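Local coordinates for cryptochrome DASH, chloroplastic/mitochondrial (PDB 2J4D), which repairs cyclobutane pyrimidine dimers in single-stranded DNA as an FAD-dependent photolyase with a folate light antenna, and may also act as a blue-light photoreceptor, at residues H83-P88 with G406-M411; V397-V402 with D445-I450; T90-G95 with E238-T243; T371-I376 with M488-P493. One frame throughout, in Å; residues are numbered along the deposited sequence.

Interaction 1 (H83-P88 with G406-M411); sequences HFFNFP and GLDWRM. With MHF (5,10-methenyl-6,7,8-trihydrofolic acid), chain D.
The irregular backbone of 83-88, in the loop between strand 67-74 and helix 92-111, runs past the capped start of helix 409-419, with the CA atoms of Phe85 and Met411 6.7 Å apart. Here the alpha/beta photolyase domain meets the helical FAD-binding domain. Asp408 is the N-cap: its OD1 accepts from Arg410 N on the anti lone pair and from Arg410 NE on the syn one, while OD2 takes Arg410 NH2 at 2.7 Å in a nearly straight salt bridge (170°) and also accepts from Gln358 NE2. This side-on, two-nitrogen grip lies close to the guanidinium plane and fixes its rotation, so that NH1 is left to sit over the centre of one Phe84 face. The cation-pi contact is almost axial, Arg410 CZ standing 4.3 Å from the centroid of the Phe84 ring. His83 ND1 covers the opposite face of Phe84, and His83 also packs on the antenna, its CG 3.5 Å from MHF C9. An alanine in place of Asp408 would remove both carboxylate oxygens, and would probably loosen the helix start and let the guanidinium swing off Phe84. Phe85, whose backbone N is bonded to Glu414, turns one face to Met411 in CH-pi and Met-aromatic contacts; Met411 CG lies 3.4 Å and Met411 SD 4.6 Å from the Phe85 centroid. At the edge of the Phe87 ring, near its plane, CE2 is 3.5 Å from Met411 O.

Interaction 2 (V397-V402 with D445-I450); sequences VCSFLV and DRYFSI
Ser399, on helix 391-404 of the helical FAD-binding domain, faces the irregular segment 445-450 that leads into helix 450-457, the CA atoms of Ser399 and Phe448 being 6.0 Å apart. The tight part of the contact is built round this one small side chain. OG stands anti to the backbone N (chi1 -179°), which carries it out to the passing chain, where Ser399 OG accepts from Phe448 N at 3.1 Å along an almost straight line (176°). Ser399 CB meanwhile presses on the Phe448 ring, 3.7 Å from CD1, and Ser399 OG also lies 4.1 Å from Tyr447 CD1. Water 1 accepts a hydrogen bond from Ser399 OG and donates one to Phe448 O, closing a small ring through the serine and both backbone polar groups of Phe448; the same water lies over one face of Tyr447, whose OH reaches on to Asp404. The solvent side belongs to exposed Arg446, which lays its guanidinium against the Phe448 ring; that ring in turn touches Arg392, a probable ATP-binding residue by similarity. The apolar part is looser: on the next residue of the helix, Phe400 crosses Ile450 obliquely, Ile450 CD1 coming no nearer than 4.1 Å to Phe400 CD1.

Interaction 3 (T90-G95 with E238-T243); sequences TGALRG and EPQEVT
Leu93 crosses the extended side chain of Gln240 obliquely, its branched end over the amide: Leu93 CG and CD1 are both near Gln240 NE2, the former at 3.8 Å. The contact sets the first turn of helix 92-111, in the alpha/beta photolyase domain, against the irregular chain 238-243 that leads to strand 245-248. Gln240 CG is anti to the backbone N (chi1 -172°) and the chain stays straight beyond it (chi2 -178°), so its methylene groups pass near Leu93 CD2 and NE2 travels on to donate to Ser384 O on helix 374-386. That bond holds the amide in place, and Leu93 packs chiefly against it. CD2 is the branch turned to the backbone, Leu93 CD2 lying 3.6 Å from Gln240 O, and it also reaches Val242 CG2 at 4.1 Å. An alanine at Leu93 would lose both methyl branches, and would probably leave the Gln240 amide and Val242 less well packed against this helix. One residue earlier Ala92 points at the same chain: its CB rests 3.5 Å from Gln240 CB and 3.4 Å from Glu238 O, a methyl set against a side-chain methylene and a backbone carbonyl. The polar groups beside it are joined through solvent, for water 2 donates to Ala92 O at 2.8 Å and accepts from Gln240 N at 2.9 Å.

Interaction 4 (T371-I376 with M488-P493); sequences TGYPLI and MDTVVP
The Tyr373 ring carries the methyl of Thr490 on one face and the carbonyl of Val492 at its edge. Thr490 CG2 lies 4.0 Å from the Tyr373 centroid in a CH-pi contact, displaced toward the rim and nearest to CZ. In the plane of the ring, the hydroxyl donates to Val492 O, Tyr373 OH to O being only 2.5 Å, and the OH approaches in the plane of that carbonyl. Face and edge contacts together hold the ring in its rotation; the ring also meets Phe400 of helix 391-404. The CG of Tyr373 sits anti to its carbonyl carbon (chi1 -66°), which swings the phenol from the start of helix 374-386 across to the C-terminal chain. Tyr373 is the N-cap residue of that helix, and just ahead of it Thr371 forms an ST turn, its OG1 accepting from Tyr373 N at 3.2 Å while also bonded to Asp377. All this lies within the helical FAD-binding domain, where the turn before the helix is laid against the late, irregular segment 488-493. Thr371 O takes Val491 N at 2.8 Å, with the donor standing above the carbonyl plane, and also receives a CA-H...O contact from Thr490 CA. Gly372, at phi 98°, comes so close that its CA is 3.3 Å from Asp489 O; a beta carbon here would strike that oxygen and Thr490 CA. Met488 CG packs on the same glycine CA at 3.6 Å, and water 3 donates to both Gly372 O and Met488 O.

Interactions 1, 2 and 4 form a connected run on one side of the chain's centre. Interaction 1 touches interaction 2 where helix 391-404 gives way to helix 409-419, Leu407 N probably hydrogen-bonding Leu401 O at 3.0 Å. Interactions 2 and 4, with centres 14 Å apart, are joined through Phe400 of interaction 2, which packs on Ile376, Tyr373 and Val492 of interaction 4; along the chain, interaction 2 is nested within interaction 4. Interaction 3 stands apart, about 15 Å at nearest atoms from interactions 2 and 4, and adjoins interaction 1 only in sequence. Interaction 1 borders the folate. The side chain of Arg410 is about 12 Å from the FAD, that of Phe448 (interaction 2) about 8 Å from the FAD, and that of Leu93 (interaction 3) about 13 Å from the FAD.

Interaction 1 (H83-P88 with G406-M411)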
# COMPACT_ATOMS: atom_id res chain seq x y z
N HIS A 83 13.85 -0.67 11.42
CA HIS A 83 14.39 0.24 12.42
C HIS A 83 14.76 -0.27 13.81
O HIS A 83 15.93 -0.16 14.22
CB HIS A 83 13.44 1.44 12.55
CG HIS A 83 14.00 2.58 13.33
ND1 HIS A 83 13.99 2.62 14.71
CD2 HIS A 83 14.57 3.74 12.93
CE1 HIS A 83 14.52 3.75 15.12
NE2 HIS A 83 14.89 4.45 14.06
N PHE A 84 13.79 -0.79 14.53
CA PHE A 84 14.04 -1.26 15.88
C PHE A 84 14.47 -2.71 16.04
O PHE A 84 15.35 -3.00 16.84
CB PHE A 84 12.79 -1.03 16.75
CG PHE A 84 12.49 0.43 16.99
CD1 PHE A 84 13.31 1.20 17.81
CD2 PHE A 84 11.40 1.04 16.38
CE1 PHE A 84 13.04 2.56 18.01
CE2 PHE A 84 11.12 2.40 16.57
CZ PHE A 84 11.95 3.16 17.39
N PHE A 85 13.88 -3.62 15.26
CA PHE A 85 14.18 -5.04 15.40
C PHE A 85 14.94 -5.70 14.26
O PHE A 85 15.13 -6.91 14.24
CB PHE A 85 12.87 -5.78 15.66
CG PHE A 85 12.16 -5.29 16.87
CD1 PHE A 85 12.63 -5.61 18.15
CD2 PHE A 85 11.09 -4.40 16.76
CE1 PHE A 85 12.06 -5.04 19.29
CE2 PHE A 85 10.51 -3.83 17.89
CZ PHE A 85 11.00 -4.15 19.16
N ASN A 86 15.37 -4.87 13.32
CA ASN A 86 16.14 -5.30 12.16
C ASN A 86 15.70 -6.53 11.36
O ASN A 86 16.52 -7.41 11.09
CB ASN A 86 17.61 -5.44 12.56
CG ASN A 86 18.15 -4.17 13.18
OD1 ASN A 86 18.15 -4.00 14.40
ND2 ASN A 86 18.60 -3.25 12.33
N PHE A 87 14.43 -6.58 10.99
CA PHE A 87 13.94 -7.66 10.14
C PHE A 87 14.25 -7.11 8.75
O PHE A 87 14.69 -5.97 8.64
CB PHE A 87 12.42 -7.85 10.28
CG PHE A 87 11.95 -8.03 11.69
CD1 PHE A 87 12.73 -8.73 12.62
CD2 PHE A 87 10.70 -7.56 12.08
CE1 PHE A 87 12.26 -8.95 13.91
CE2 PHE A 87 10.23 -7.77 13.37
CZ PHE A 87 11.01 -8.47 14.29
N PRO A 88 14.05 -7.89 7.67
CA PRO A 88 14.36 -7.33 6.34
C PRO A 88 13.49 -6.09 6.09
O PRO A 88 12.29 -6.11 6.39
CB PRO A 88 14.00 -8.47 5.40
CG PRO A 88 14.23 -9.71 6.24
CD PRO A 88 13.66 -9.31 7.58
N GLY A 406 1.51 -9.78 25.38
CA GLY A 406 2.16 -8.69 26.09
C GLY A 406 3.44 -8.17 25.45
O GLY A 406 4.30 -7.61 26.13
N LEU A 407 3.56 -8.32 24.14
CA LEU A 407 4.77 -7.87 23.44
C LEU A 407 4.77 -6.42 22.96
O LEU A 407 3.72 -5.84 22.69
CB LEU A 407 5.07 -8.78 22.25
CG LEU A 407 5.40 -10.24 22.56
CD1 LEU A 407 5.56 -11.02 21.27
CD2 LEU A 407 6.67 -10.30 23.39
N ASP A 408 5.98 -5.87 22.85
CA ASP A 408 6.22 -4.52 22.35
C ASP A 408 5.52 -4.52 20.99
O ASP A 408 5.91 -5.29 20.10
CB ASP A 408 7.74 -4.34 22.17
CG ASP A 408 8.13 -2.97 21.68
OD1 ASP A 408 7.49 -2.45 20.74
OD2 ASP A 408 9.11 -2.41 22.23
N TRP A 409 4.51 -3.68 20.82
CA TRP A 409 3.74 -3.65 19.57
C TRP A 409 4.55 -3.41 18.29
O TRP A 409 4.16 -3.85 17.21
CB TRP A 409 2.59 -2.63 19.65
CG TRP A 409 3.01 -1.17 19.69
CD1 TRP A 409 3.23 -0.41 20.81
CD2 TRP A 409 3.23 -0.31 18.57
NE1 TRP A 409 3.57 0.88 20.44
CE2 TRP A 409 3.58 0.97 19.08
CE3 TRP A 409 3.16 -0.49 17.18
CZ2 TRP A 409 3.86 2.06 18.24
CZ3 TRP A 409 3.44 0.60 16.34
CH2 TRP A 409 3.79 1.86 16.88
N ARG A 410 5.67 -2.72 18.41
CA ARG A 410 6.48 -2.43 17.24
C ARG A 410 7.11 -3.69 16.65
O ARG A 410 7.51 -3.71 15.49
CB ARG A 410 7.54 -1.38 17.61
CG ARG A 410 6.89 -0.08 18.11
CD ARG A 410 7.89 0.84 18.77
NE ARG A 410 8.53 0.20 19.90
CZ ARG A 410 9.66 0.62 20.45
NH1 ARG A 410 10.28 1.69 19.97
NH2 ARG A 410 10.19 -0.04 21.47
N MET A 411 7.18 -4.76 17.44
CA MET A 411 7.73 -6.00 16.91
C MET A 411 6.73 -6.49 15.87
O MET A 411 7.12 -6.95 14.80
CB MET A 411 7.89 -7.04 18.02
CG MET A 411 8.99 -6.71 19.00
SD MET A 411 9.20 -8.02 20.20
CE MET A 411 10.51 -8.96 19.43
N1 MHF D . 8.80 3.17 6.95
C2 MHF D . 8.72 4.24 6.08
NA2 MHF D . 8.23 4.03 4.82
N3 MHF D . 9.11 5.47 6.45
C4 MHF D . 9.62 5.71 7.69
O4 MHF D . 9.98 6.85 8.01
C4A MHF D . 9.74 4.63 8.61
N5 MHF D . 10.30 4.76 9.91
C6 MHF D . 10.73 3.56 10.71
C7 MHF D . 9.59 2.52 10.60
N8 MHF D . 9.40 2.28 9.13
C8A MHF D . 9.31 3.35 8.22
C9 MHF D . 11.03 4.08 12.14
N10 MHF D . 10.60 5.50 12.07
C11 MHF D . 10.77 5.91 10.67
C12 MHF D . 12.55 8.19 14.80
C13 MHF D . 11.95 6.98 15.25
C14 MHF D . 11.34 6.10 14.35
C15 MHF D . 11.31 6.39 12.96
C16 MHF D . 11.94 7.61 12.50
C17 MHF D . 12.55 8.50 13.40
C MHF D . 13.13 9.12 15.80
O MHF D . 13.08 8.83 16.98
N MHF D . 13.70 10.29 15.42
CA MHF D . 14.24 11.20 16.43
CB MHF D . 15.37 12.04 15.84
CG MHF D . 16.54 11.24 15.33
CD MHF D . 17.15 10.36 16.40
OE1 MHF D . 17.78 10.91 17.33
OE2 MHF D . 16.98 9.12 16.33
CT MHF D . 13.14 12.13 16.95
O1 MHF D . 12.07 12.21 16.30
O2 MHF D . 13.35 12.78 17.99

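Interaction 2 (V397-V402 with D445-I450)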
# COMPACT_ATOMS: atom_id res chain seq x y z
N VAL A 397 -4.74 -10.45 15.08
CA VAL A 397 -3.36 -10.80 15.42
C VAL A 397 -2.65 -9.67 16.16
O VAL A 397 -1.75 -9.91 16.96
CB VAL A 397 -2.52 -11.23 14.18
CG1 VAL A 397 -3.16 -12.44 13.53
CG2 VAL A 397 -2.39 -10.08 13.17
N CYS A 398 -3.07 -8.43 15.89
CA CYS A 398 -2.48 -7.28 16.57
C CYS A 398 -2.87 -7.31 18.05
O CYS A 398 -2.03 -7.15 18.94
CB CYS A 398 -2.99 -5.97 15.93
SG CYS A 398 -2.71 -4.50 16.96
N SER A 399 -4.15 -7.52 18.31
CA SER A 399 -4.63 -7.59 19.69
C SER A 399 -3.95 -8.74 20.42
O SER A 399 -3.52 -8.60 21.56
CB SER A 399 -6.15 -7.80 19.71
OG SER A 399 -6.64 -7.85 21.04
N PHE A 400 -3.84 -9.89 19.76
CA PHE A 400 -3.20 -11.05 20.37
C PHE A 400 -1.76 -10.78 20.79
O PHE A 400 -1.34 -11.09 21.92
CB PHE A 400 -3.22 -12.24 19.41
CG PHE A 400 -2.71 -13.51 20.03
CD1 PHE A 400 -3.52 -14.28 20.85
CD2 PHE A 400 -1.40 -13.93 19.79
CE1 PHE A 400 -3.04 -15.45 21.44
CE2 PHE A 400 -0.91 -15.10 20.37
CZ PHE A 400 -1.73 -15.86 21.20
N LEU A 401 -0.98 -10.20 19.88
CA LEU A 401 0.42 -9.91 20.17
C LEU A 401 0.58 -8.94 21.31
O LEU A 401 1.42 -9.13 22.20
CB LEU A 401 1.11 -9.34 18.93
CG LEU A 401 2.59 -9.02 19.17
CD1 LEU A 401 3.39 -9.37 17.93
CD2 LEU A 401 2.77 -7.55 19.55
N VAL A 402 -0.23 -7.88 21.30
CA VAL A 402 -0.15 -6.86 22.32
C VAL A 402 -0.78 -7.23 23.66
O VAL A 402 -0.16 -7.05 24.71
CB VAL A 402 -0.83 -5.55 21.84
CG1 VAL A 402 -0.93 -4.55 22.99
CG2 VAL A 402 -0.05 -4.95 20.67
N ASP A 445 -9.76 1.67 21.75
CA ASP A 445 -8.98 0.71 22.54
C ASP A 445 -9.78 -0.55 22.84
O ASP A 445 -10.63 -0.54 23.73
CB ASP A 445 -8.60 1.32 23.89
CG ASP A 445 -7.62 2.45 23.77
OD1 ASP A 445 -7.36 2.90 22.63
OD2 ASP A 445 -7.10 2.89 24.82
N ARG A 446 -9.48 -1.64 22.15
CA ARG A 446 -10.24 -2.85 22.43
C ARG A 446 -9.49 -4.16 22.41
O ARG A 446 -8.43 -4.29 21.80
CB ARG A 446 -11.44 -2.94 21.49
CG ARG A 446 -11.09 -2.83 20.04
CD ARG A 446 -12.32 -3.11 19.19
NE ARG A 446 -12.98 -4.33 19.64
CZ ARG A 446 -13.95 -4.95 18.97
NH1 ARG A 446 -14.37 -4.48 17.81
NH2 ARG A 446 -14.49 -6.06 19.47
N TYR A 447 -10.06 -5.13 23.11
CA TYR A 447 -9.49 -6.47 23.18
C TYR A 447 -10.34 -7.38 22.30
O TYR A 447 -11.57 -7.40 22.42
CB TYR A 447 -9.53 -6.98 24.62
CG TYR A 447 -9.08 -8.42 24.74
CD1 TYR A 447 -7.74 -8.74 24.94
CD2 TYR A 447 -9.99 -9.47 24.59
CE1 TYR A 447 -7.31 -10.06 25.00
CE2 TYR A 447 -9.57 -10.79 24.64
CZ TYR A 447 -8.24 -11.08 24.84
OH TYR A 447 -7.82 -12.40 24.90
N PHE A 448 -9.69 -8.12 21.41
CA PHE A 448 -10.42 -9.04 20.55
C PHE A 448 -10.38 -10.45 21.16
O PHE A 448 -9.32 -11.03 21.35
CB PHE A 448 -9.82 -9.07 19.15
CG PHE A 448 -10.07 -7.82 18.35
CD1 PHE A 448 -9.48 -6.61 18.73
CD2 PHE A 448 -10.89 -7.84 17.24
CE1 PHE A 448 -9.72 -5.45 17.99
CE2 PHE A 448 -11.14 -6.68 16.50
CZ PHE A 448 -10.55 -5.49 16.88
N SER A 449 -11.56 -10.97 21.47
CA SER A 449 -11.68 -12.31 22.04
C SER A 449 -11.50 -13.31 20.91
O SER A 449 -12.31 -13.36 19.99
CB SER A 449 -13.06 -12.49 22.67
OG SER A 449 -13.29 -13.85 23.01
N ILE A 450 -10.45 -14.12 20.98
CA ILE A 450 -10.20 -15.10 19.94
C ILE A 450 -11.38 -16.05 19.72
O ILE A 450 -11.76 -16.31 18.58
CB ILE A 450 -8.91 -15.91 20.23
CG1 ILE A 450 -7.69 -15.16 19.69
CG2 ILE A 450 -8.97 -17.29 19.57
CD1 ILE A 450 -7.56 -13.73 20.18
O HOH W 1 -6.56 -10.57 21.56

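Interaction 3 (T90-G95 with E238-T243)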
# COMPACT_ATOMS: atom_id res chain seq x y z
N THR A 90 12.53 -4.85 3.27
CA THR A 90 11.57 -5.25 2.26
C THR A 90 11.66 -6.77 2.07
O THR A 90 12.68 -7.29 1.60
CB THR A 90 11.83 -4.56 0.91
OG1 THR A 90 11.64 -3.15 1.04
CG2 THR A 90 10.87 -5.10 -0.15
N GLY A 91 10.60 -7.47 2.45
CA GLY A 91 10.57 -8.91 2.30
C GLY A 91 10.51 -9.32 0.84
O GLY A 91 10.18 -8.51 -0.04
N ALA A 92 10.81 -10.59 0.59
CA ALA A 92 10.83 -11.14 -0.76
C ALA A 92 9.54 -10.97 -1.56
O ALA A 92 9.59 -10.64 -2.74
CB ALA A 92 11.22 -12.62 -0.70
N LEU A 93 8.40 -11.20 -0.93
CA LEU A 93 7.14 -11.08 -1.66
C LEU A 93 6.86 -9.64 -2.11
O LEU A 93 6.45 -9.44 -3.25
CB LEU A 93 5.97 -11.64 -0.85
CG LEU A 93 6.03 -13.14 -0.55
CD1 LEU A 93 4.83 -13.54 0.29
CD2 LEU A 93 6.05 -13.95 -1.84
N ARG A 94 7.06 -8.65 -1.25
CA ARG A 94 6.81 -7.28 -1.69
C ARG A 94 7.87 -6.89 -2.71
O ARG A 94 7.61 -6.15 -3.66
CB ARG A 94 6.81 -6.27 -0.53
CG ARG A 94 6.47 -4.85 -1.03
CD ARG A 94 6.10 -3.86 0.09
NE ARG A 94 7.24 -3.48 0.91
CZ ARG A 94 7.47 -3.95 2.14
NH1 ARG A 94 6.64 -4.82 2.68
NH2 ARG A 94 8.54 -3.53 2.83
N GLY A 95 9.09 -7.39 -2.53
CA GLY A 95 10.13 -7.10 -3.49
C GLY A 95 9.74 -7.63 -4.86
O GLY A 95 9.94 -6.96 -5.88
N GLU A 238 16.54 -13.38 -1.38
CA GLU A 238 16.26 -14.68 -1.98
C GLU A 238 14.82 -14.64 -2.48
O GLU A 238 13.89 -14.44 -1.69
CB GLU A 238 16.42 -15.79 -0.94
CG GLU A 238 16.30 -17.20 -1.49
CD GLU A 238 17.26 -17.48 -2.63
OE1 GLU A 238 18.38 -16.91 -2.63
OE2 GLU A 238 16.91 -18.28 -3.53
N PRO A 239 14.62 -14.82 -3.79
CA PRO A 239 13.26 -14.79 -4.33
C PRO A 239 12.35 -15.77 -3.59
O PRO A 239 12.81 -16.81 -3.12
CB PRO A 239 13.45 -15.19 -5.78
CG PRO A 239 14.81 -14.62 -6.10
CD PRO A 239 15.61 -14.99 -4.87
N GLN A 240 11.07 -15.42 -3.50
CA GLN A 240 10.09 -16.28 -2.85
C GLN A 240 8.85 -16.23 -3.72
O GLN A 240 8.47 -15.16 -4.21
CB GLN A 240 9.76 -15.76 -1.45
CG GLN A 240 8.89 -16.69 -0.63
CD GLN A 240 8.55 -16.11 0.73
OE1 GLN A 240 9.40 -15.53 1.39
NE2 GLN A 240 7.30 -16.27 1.14
N GLU A 241 8.22 -17.37 -3.96
CA GLU A 241 7.02 -17.37 -4.76
C GLU A 241 5.86 -17.78 -3.86
O GLU A 241 6.06 -18.39 -2.82
CB GLU A 241 7.15 -18.34 -5.94
CG GLU A 241 8.30 -18.01 -6.91
CD GLU A 241 8.28 -16.56 -7.41
OE1 GLU A 241 7.19 -15.96 -7.51
OE2 GLU A 241 9.37 -16.01 -7.73
N VAL A 242 4.65 -17.41 -4.26
CA VAL A 242 3.45 -17.73 -3.50
C VAL A 242 3.09 -19.18 -3.79
O VAL A 242 2.85 -19.56 -4.93
CB VAL A 242 2.28 -16.82 -3.92
CG1 VAL A 242 0.99 -17.23 -3.21
CG2 VAL A 242 2.63 -15.37 -3.60
N THR A 243 3.07 -19.99 -2.74
CA THR A 243 2.76 -21.41 -2.89
C THR A 243 1.27 -21.73 -2.80
O THR A 243 0.80 -22.65 -3.46
CB THR A 243 3.53 -22.21 -1.82
OG1 THR A 243 3.24 -21.68 -0.53
CG2 THR A 243 5.03 -22.11 -2.06
O HOH W 2 10.07 -12.84 -4.45

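Interaction 4 (T371-I376 with M488-P493)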
# COMPACT_ATOMS: atom_id res chain seq x y z
N THR A 371 1.53 -20.44 17.64
CA THR A 371 1.01 -19.97 18.92
C THR A 371 0.09 -21.01 19.55
O THR A 371 -0.12 -21.02 20.76
CB THR A 371 0.21 -18.67 18.75
OG1 THR A 371 -0.98 -18.94 18.00
CG2 THR A 371 1.05 -17.61 18.01
N GLY A 372 -0.46 -21.89 18.71
CA GLY A 372 -1.36 -22.91 19.22
C GLY A 372 -2.81 -22.52 19.05
O GLY A 372 -3.71 -23.29 19.37
N TYR A 373 -3.05 -21.31 18.57
CA TYR A 373 -4.42 -20.84 18.35
C TYR A 373 -4.60 -20.74 16.85
O TYR A 373 -4.02 -19.88 16.20
CB TYR A 373 -4.60 -19.47 19.01
CG TYR A 373 -4.49 -19.54 20.50
CD1 TYR A 373 -5.56 -19.97 21.28
CD2 TYR A 373 -3.31 -19.20 21.15
CE1 TYR A 373 -5.46 -20.06 22.66
CE2 TYR A 373 -3.20 -19.28 22.54
CZ TYR A 373 -4.28 -19.71 23.28
OH TYR A 373 -4.19 -19.79 24.65
N PRO A 374 -5.42 -21.64 16.28
CA PRO A 374 -5.67 -21.67 14.84
C PRO A 374 -5.98 -20.31 14.20
O PRO A 374 -5.40 -19.97 13.17
CB PRO A 374 -6.81 -22.67 14.71
CG PRO A 374 -6.50 -23.65 15.82
CD PRO A 374 -6.17 -22.72 16.96
N LEU A 375 -6.89 -19.55 14.80
CA LEU A 375 -7.25 -18.25 14.23
C LEU A 375 -6.01 -17.38 14.02
O LEU A 375 -5.83 -16.77 12.97
CB LEU A 375 -8.25 -17.53 15.12
CG LEU A 375 -8.81 -16.23 14.53
CD1 LEU A 375 -9.36 -16.49 13.14
CD2 LEU A 375 -9.90 -15.68 15.45
N ILE A 376 -5.14 -17.34 15.04
CA ILE A 376 -3.92 -16.55 14.96
C ILE A 376 -2.95 -17.14 13.94
O ILE A 376 -2.52 -16.45 13.00
CB ILE A 376 -3.17 -16.50 16.32
CG1 ILE A 376 -4.10 -15.95 17.41
CG2 ILE A 376 -1.90 -15.65 16.18
CD1 ILE A 376 -4.70 -14.58 17.10
N MET A 488 -1.37 -28.38 18.44
CA MET A 488 -0.09 -28.14 19.10
C MET A 488 -0.31 -27.42 20.42
O MET A 488 -1.43 -27.01 20.73
CB MET A 488 0.81 -27.29 18.20
CG MET A 488 0.30 -25.87 17.96
SD MET A 488 1.40 -24.90 16.88
CE MET A 488 1.04 -25.64 15.30
N ASP A 489 0.75 -27.27 21.20
CA ASP A 489 0.65 -26.59 22.48
C ASP A 489 0.39 -25.11 22.23
O ASP A 489 0.73 -24.58 21.17
CB ASP A 489 1.94 -26.71 23.30
CG ASP A 489 2.17 -28.10 23.86
OD1 ASP A 489 1.25 -28.65 24.53
OD2 ASP A 489 3.27 -28.65 23.64
N THR A 490 -0.20 -24.46 23.22
CA THR A 490 -0.47 -23.03 23.14
C THR A 490 0.68 -22.35 23.85
O THR A 490 1.11 -22.80 24.92
CB THR A 490 -1.79 -22.67 23.83
OG1 THR A 490 -1.80 -23.25 25.14
CG2 THR A 490 -2.97 -23.20 23.03
N VAL A 491 1.20 -21.27 23.26
CA VAL A 491 2.33 -20.56 23.83
C VAL A 491 1.98 -19.68 25.04
O VAL A 491 2.83 -19.42 25.89
CB VAL A 491 3.03 -19.69 22.76
CG1 VAL A 491 2.13 -18.55 22.33
CG2 VAL A 491 4.35 -19.17 23.29
N VAL A 492 0.74 -19.23 25.11
CA VAL A 492 0.26 -18.41 26.23
C VAL A 492 -1.22 -18.65 26.41
O VAL A 492 -1.91 -19.07 25.48
CB VAL A 492 0.37 -16.89 25.96
CG1 VAL A 492 1.79 -16.41 26.16
CG2 VAL A 492 -0.14 -16.58 24.55
N PRO A 493 -1.73 -18.39 27.61
CA PRO A 493 -3.15 -18.54 27.92
C PRO A 493 -3.79 -17.30 27.31
O PRO A 493 -3.10 -16.32 27.04
CB PRO A 493 -3.16 -18.52 29.45
CG PRO A 493 -1.98 -17.62 29.77
CD PRO A 493 -0.95 -18.19 28.84
O HOH W 3 -3.79 -25.79 20.63